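Local coordinates for protein kallikrein-10 (Homo sapiens, PDB 5LPE) that probably acts as a zymogen-like, trypsin-family serine endopeptidase inhibited by zinc, and has a tumour-suppressor role in breast and prostate cancer, at residues 42-47 with 90-95; 73-78 with 95-100. All coordinates share one frame; numbering follows the deposited sequence.

Contact 1 of 2, residues 42-47 with 90-95; sequences AAHCGN and RTDEHD. With ZN (zinc ion), chain F.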
loop_
_atom_site.group_PDB
_atom_site.type_symbol
_atom_site.label_atom_id
_atom_site.label_comp_id
_atom_site.label_asym_id
_atom_site.label_seq_id
_atom_site.Cartn_x
_atom_site.Cartn_y
_atom_site.Cartn_z
ATOM N N ALA A 42 3.877 4.742 1.276
ATOM C CA ALA A 42 4.501 4.996 2.563
ATOM C C ALA A 42 5.467 6.164 2.452
ATOM O O ALA A 42 6.210 6.280 1.477
ATOM C CB ALA A 42 5.224 3.745 3.052
ATOM N N ALA A 43 5.456 7.034 3.466
ATOM C CA ALA A 43 6.403 8.144 3.498
ATOM C C ALA A 43 7.854 7.673 3.428
ATOM O O ALA A 43 8.688 8.352 2.816
ATOM C CB ALA A 43 6.184 8.990 4.747
ATOM N N HIS A 44 8.183 6.508 4.014
ATOM C CA HIS A 44 9.582 6.072 4.024
ATOM C C HIS A 44 10.118 5.818 2.628
ATOM O O HIS A 44 11.317 5.553 2.485
ATOM C CB HIS A 44 9.787 4.808 4.874
ATOM C CG HIS A 44 9.288 3.546 4.235
ATOM N ND1 HIS A 44 8.283 2.781 4.790
ATOM C CD2 HIS A 44 9.660 2.909 3.099
ATOM C CE1 HIS A 44 8.051 1.737 4.016
ATOM N NE2 HIS A 44 8.871 1.792 2.980
ATOM N N CYS A 45 9.253 5.857 1.615
ATOM C CA CYS A 45 9.619 5.764 0.209
ATOM C C CYS A 45 10.003 7.108 -0.394
ATOM O O CYS A 45 10.270 7.178 -1.600
ATOM C CB CYS A 45 8.457 5.181 -0.595
ATOM S SG CYS A 45 7.829 3.601 -0.017
ATOM N N GLY A 46 10.024 8.170 0.409
ATOM C CA GLY A 46 10.158 9.523 -0.102
ATOM C C GLY A 46 11.570 10.039 -0.277
ATOM O O GLY A 46 11.776 11.254 -0.300
ATOM N N ASN A 47 12.548 9.133 -0.396
ATOM C CA ASN A 47 13.904 9.541 -0.757
ATOM C C ASN A 47 13.873 10.501 -1.938
ATOM O O ASN A 47 14.492 11.571 -1.897
ATOM C CB ASN A 47 14.768 8.318 -1.093
ATOM C CG ASN A 47 14.559 7.158 -0.126
ATOM O OD1 ASN A 47 13.562 6.433 -0.217
ATOM N ND2 ASN A 47 15.503 6.969 0.793
ATOM N N ARG A 90 12.680 1.706 17.060
ATOM C CA ARG A 90 11.594 2.514 16.516
ATOM C C ARG A 90 11.484 2.452 14.989
ATOM O O ARG A 90 12.466 2.303 14.259
ATOM C CB ARG A 90 11.727 3.970 16.969
ATOM C CG ARG A 90 10.893 4.270 18.211
ATOM C CD ARG A 90 9.585 3.483 18.208
ATOM N NE ARG A 90 8.906 3.577 19.497
ATOM C CZ ARG A 90 7.893 2.801 19.876
ATOM N NH1 ARG A 90 7.438 1.853 19.071
ATOM N NH2 ARG A 90 7.335 2.969 21.070
ATOM N N THR A 91 10.252 2.557 14.521
ATOM C CA THR A 91 9.911 2.411 13.119
ATOM C C THR A 91 9.299 3.715 12.631
ATOM O O THR A 91 9.047 4.632 13.419
ATOM C CB THR A 91 8.929 1.249 12.932
ATOM O OG1 THR A 91 8.133 1.107 14.123
ATOM C CG2 THR A 91 9.676 -0.046 12.665
ATOM N N ASP A 92 9.021 3.790 11.328
ATOM C CA ASP A 92 8.401 4.997 10.797
ATOM C C ASP A 92 6.976 5.092 11.298
ATOM O O ASP A 92 6.188 4.151 11.158
ATOM C CB ASP A 92 8.371 5.019 9.270
ATOM C CG ASP A 92 9.465 4.231 8.645
ATOM O OD1 ASP A 92 10.573 4.781 8.493
ATOM O OD2 ASP A 92 9.188 3.077 8.263
ATOM N N GLU A 93 6.621 6.239 11.837
ATOM C CA GLU A 93 5.281 6.412 12.355
ATOM C C GLU A 93 4.571 7.509 11.569
ATOM O O GLU A 93 5.170 8.550 11.261
ATOM C CB GLU A 93 5.339 6.672 13.866
ATOM C CG GLU A 93 6.121 5.581 14.691
ATOM C CD GLU A 93 5.924 4.088 14.248
ATOM O OE1 GLU A 93 6.834 3.263 14.539
ATOM O OE2 GLU A 93 4.880 3.713 13.650
ATOM N N HIS A 94 3.303 7.242 11.218
ATOM C CA HIS A 94 2.532 8.039 10.258
ATOM C C HIS A 94 3.172 8.033 8.869
ATOM O O HIS A 94 3.194 9.060 8.187
ATOM C CB HIS A 94 2.345 9.496 10.712
ATOM C CG HIS A 94 1.493 9.677 11.932
ATOM N ND1 HIS A 94 0.187 9.243 12.005
ATOM C CD2 HIS A 94 1.755 10.288 13.114
ATOM C CE1 HIS A 94 -0.314 9.562 13.187
ATOM N NE2 HIS A 94 0.620 10.194 13.878
ATOM N N ASP A 95 3.679 6.885 8.403
ATOM C CA ASP A 95 4.391 6.957 7.128
ATOM C C ASP A 95 3.361 6.761 6.029
ATOM O O ASP A 95 2.983 5.643 5.684
ATOM C CB ASP A 95 5.560 5.975 7.024
ATOM C CG ASP A 95 5.186 4.550 7.320
ATOM O OD1 ASP A 95 4.096 4.321 7.893
ATOM O OD2 ASP A 95 6.013 3.659 6.996
HETATM ZN ZN ZN F . 8.000 3.141 6.835
#
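The imidazole of His44 lies alongside the carboxylate of Asp95, the two side chains pointing the same way with their planes turned 44° apart, and Asp95 OD2 sits at the ring edge, 3.3 Å from His44 ND1. By similarity these are the histidine and aspartate of the catalytic triad of the trypsin fold. This structure illustrates how a metal can occupy such a site: a zinc ion stands between the two residues. His44 ND1 holds it at 2.1 Å and Asp95 OD2 at the same distance, while Asp92 OD2 closes in at 1.9 Å. The three protein ligands lie nearly in one plane with the ion, a trigonal arrangement as far as modelled. Asp92 reaches the metal from across, its side chain set at about a right angle to that of His44. His44 NE2 is hydrogen-bonded to Ser187 OG, by similarity the third member of the triad; Asp95 OD2, besides the zinc, accepts a hydrogen bond from Ser202 OG. With chi1 75°, CG of His44 lies between the backbone N and the carbonyl carbon, and Ala42 CB lies against one face of the ring, 3.5 Å above its plane and toward the rim. Away from the metal the two segments meet through small groups. Ala43 CB rests 3.6 Å from Asp95 CA, and a CA-H...O contact runs from Ala42 CA to Asp95 O at 3.5 Å.

Contact 2 of 2, residues 73-78 with 95-100; sequences SVVHPK and DLMLLK. With ZN (zinc ion), chain F.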
loop_
_atom_site.group_PDB
_atom_site.type_symbol
_atom_site.label_atom_id
_atom_site.label_comp_id
_atom_site.label_asym_id
_atom_site.label_seq_id
_atom_site.Cartn_x
_atom_site.Cartn_y
_atom_site.Cartn_z
ATOM N N SER A 73 5.001 15.806 -3.870
ATOM C CA SER A 73 5.082 14.674 -2.958
ATOM C C SER A 73 4.821 15.196 -1.558
ATOM O O SER A 73 5.704 15.812 -0.953
ATOM C CB SER A 73 6.450 14.032 -3.033
ATOM O OG SER A 73 7.396 14.994 -2.626
ATOM N N VAL A 74 3.656 14.878 -1.012
ATOM C CA VAL A 74 3.227 15.425 0.263
ATOM C C VAL A 74 3.342 14.312 1.297
ATOM O O VAL A 74 2.582 13.337 1.292
ATOM C CB VAL A 74 1.810 16.004 0.183
ATOM C CG1 VAL A 74 1.392 16.580 1.521
ATOM C CG2 VAL A 74 1.768 17.082 -0.887
ATOM N N VAL A 75 4.316 14.447 2.158
ATOM C CA VAL A 75 4.488 13.520 3.257
ATOM C C VAL A 75 3.570 13.964 4.377
ATOM O O VAL A 75 3.347 15.166 4.564
ATOM C CB VAL A 75 5.963 13.487 3.682
ATOM C CG1 VAL A 75 6.121 12.772 5.003
ATOM C CG2 VAL A 75 6.797 12.827 2.600
ATOM N N HIS A 76 2.983 13.009 5.087
ATOM C CA HIS A 76 2.104 13.375 6.187
ATOM C C HIS A 76 2.852 14.285 7.159
ATOM O O HIS A 76 4.033 14.048 7.441
ATOM C CB HIS A 76 1.582 12.141 6.926
ATOM C CG HIS A 76 0.416 12.435 7.813
ATOM N ND1 HIS A 76 0.547 12.682 9.162
ATOM C CD2 HIS A 76 -0.903 12.559 7.536
ATOM C CE1 HIS A 76 -0.642 12.935 9.679
ATOM N NE2 HIS A 76 -1.540 12.868 8.713
ATOM N N PRO A 77 2.213 15.351 7.652
ATOM C CA PRO A 77 2.925 16.288 8.538
ATOM C C PRO A 77 3.449 15.647 9.813
ATOM O O PRO A 77 4.530 16.014 10.285
ATOM C CB PRO A 77 1.861 17.358 8.823
ATOM C CG PRO A 77 0.540 16.699 8.501
ATOM C CD PRO A 77 0.843 15.806 7.354
ATOM N N LYS A 78 2.751 14.662 10.350
ATOM C CA LYS A 78 3.151 13.992 11.577
ATOM C C LYS A 78 4.175 12.886 11.341
ATOM O O LYS A 78 4.511 12.162 12.283
ATOM C CB LYS A 78 1.921 13.425 12.290
ATOM C CG LYS A 78 0.922 14.476 12.745
ATOM C CD LYS A 78 -0.385 13.843 13.237
ATOM C CE LYS A 78 -1.374 14.911 13.678
ATOM N NZ LYS A 78 -1.661 15.850 12.566
ATOM N N ASP A 95 3.679 6.885 8.403
ATOM C CA ASP A 95 4.391 6.957 7.128
ATOM C C ASP A 95 3.361 6.761 6.029
ATOM O O ASP A 95 2.983 5.643 5.684
ATOM C CB ASP A 95 5.560 5.975 7.024
ATOM C CG ASP A 95 5.186 4.550 7.320
ATOM O OD1 ASP A 95 4.096 4.321 7.893
ATOM O OD2 ASP A 95 6.013 3.659 6.996
ATOM N N LEU A 96 3.009 7.889 5.425
ATOM C CA LEU A 96 2.055 8.054 4.346
ATOM C C LEU A 96 2.598 9.185 3.499
ATOM O O LEU A 96 3.085 10.182 4.031
ATOM C CB LEU A 96 0.667 8.421 4.866
ATOM C CG LEU A 96 -0.438 7.413 4.603
ATOM C CD1 LEU A 96 0.011 6.056 5.067
ATOM C CD2 LEU A 96 -1.691 7.868 5.316
ATOM N N MET A 97 2.529 9.029 2.192
ATOM C CA MET A 97 3.015 10.070 1.305
ATOM C C MET A 97 2.095 10.074 0.095
ATOM O O MET A 97 1.744 9.007 -0.428
ATOM C CB MET A 97 4.475 9.807 0.919
ATOM C CG MET A 97 5.097 10.813 0.009
ATOM S SD MET A 97 6.815 10.409 -0.436
ATOM C CE MET A 97 6.667 8.750 -1.069
ATOM N N LEU A 98 1.675 11.262 -0.320
ATOM C CA LEU A 98 0.847 11.403 -1.504
ATOM C C LEU A 98 1.733 11.888 -2.640
ATOM O O LEU A 98 2.427 12.905 -2.508
ATOM C CB LEU A 98 -0.345 12.330 -1.244
ATOM C CG LEU A 98 -1.451 11.536 -0.533
ATOM C CD1 LEU A 98 -2.446 12.406 0.191
ATOM C CD2 LEU A 98 -2.163 10.617 -1.529
ATOM N N LEU A 99 1.754 11.121 -3.724
ATOM C CA LEU A 99 2.509 11.448 -4.924
ATOM C C LEU A 99 1.557 12.012 -5.968
ATOM O O LEU A 99 0.560 11.367 -6.317
ATOM C CB LEU A 99 3.222 10.209 -5.464
ATOM C CG LEU A 99 4.391 9.746 -4.596
ATOM C CD1 LEU A 99 5.410 9.005 -5.418
ATOM C CD2 LEU A 99 5.058 10.912 -3.883
ATOM N N LYS A 100 1.857 13.203 -6.469
ATOM C CA LYS A 100 1.055 13.759 -7.545
ATOM C C LYS A 100 1.655 13.382 -8.895
ATOM O O LYS A 100 2.855 13.552 -9.115
ATOM C CB LYS A 100 0.937 15.272 -7.420
ATOM C CG LYS A 100 -0.171 15.821 -8.308
ATOM C CD LYS A 100 0.192 17.170 -8.860
ATOM C CE LYS A 100 -1.048 18.006 -9.073
ATOM N NZ LYS A 100 -2.093 17.212 -9.734
HETATM ZN ZN ZN F . 8.000 3.141 6.835
#
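In the N-terminal beta-barrel of the two-barrel trypsin fold, neighbouring strands run antiparallel, and strands 73-75 and 97-100 show in miniature how such a ladder sorts its side chains. Their axes pass 4.5 Å apart at 171°. Val74 and Leu98 form the hydrogen-bonded pair, joined both ways: Val74 N gives to Leu98 O at 2.8 Å, and Leu98 N gives to Val74 O. Beyond the strands the register persists, with His76 N bound to Leu96 O at 3.0 Å. Ser73 with Leu99 and Val75 with Met97 are the flanking non-hydrogen-bonded pairs. Val74 and Leu98 share one face of the sheet, which Trp226 of the C-terminal helix 224-230 covers. On the other face Leu99 bends back across the ladder to set CD2 3.5 Å from Ser73 CB, while Ser73 OG turns to Lys48 NZ. Met97 leaves its strand extended, CG anti to the backbone N, and Val75 CG2 meets this shaft obliquely, 3.7 Å from Met97 CG and slightly farther from SD. At SD the chain folds (chi3 54°), carrying the methyl away from Val75. Strand 38-41 flanks strand 97-100 in the sheet, through backbone bonds of Met97 with Thr41 and Leu99 with Val39. After the strand ends, His76 turns its ring toward Trp226 and Tyr223, both met edge-to-face. Pro77 CD lies over one face of that ring, and His76 ND1 takes a hydrogen bond from Lys78 N at 3.2 Å, the donor standing 39° out of the ring plane.

Overall arrangement
The two contacts have centres about 9 Å apart and share Asp95, which ends the metal-binding loop of contact 1 and leads into the strand of contact 2. Their segments alternate along the chain; because Asp95 is shared, the pairing of 73-78 with 95-100 probably helps to place a zinc ligand. They also touch: Ala43 CB is 3.4 Å from Leu96 O, and Met97 SD lies 3.5 Å from Gly46 CA, packing the sheet against the turn that carries His44. Between nearest side-chain atoms, Met97 is about 8 Å from His44, whereas His44 is about 3 Å from Ser187. Contact 1 supplies the zinc ligands and, by similarity, two triad residues; contact 2 is the barrel wall next to them.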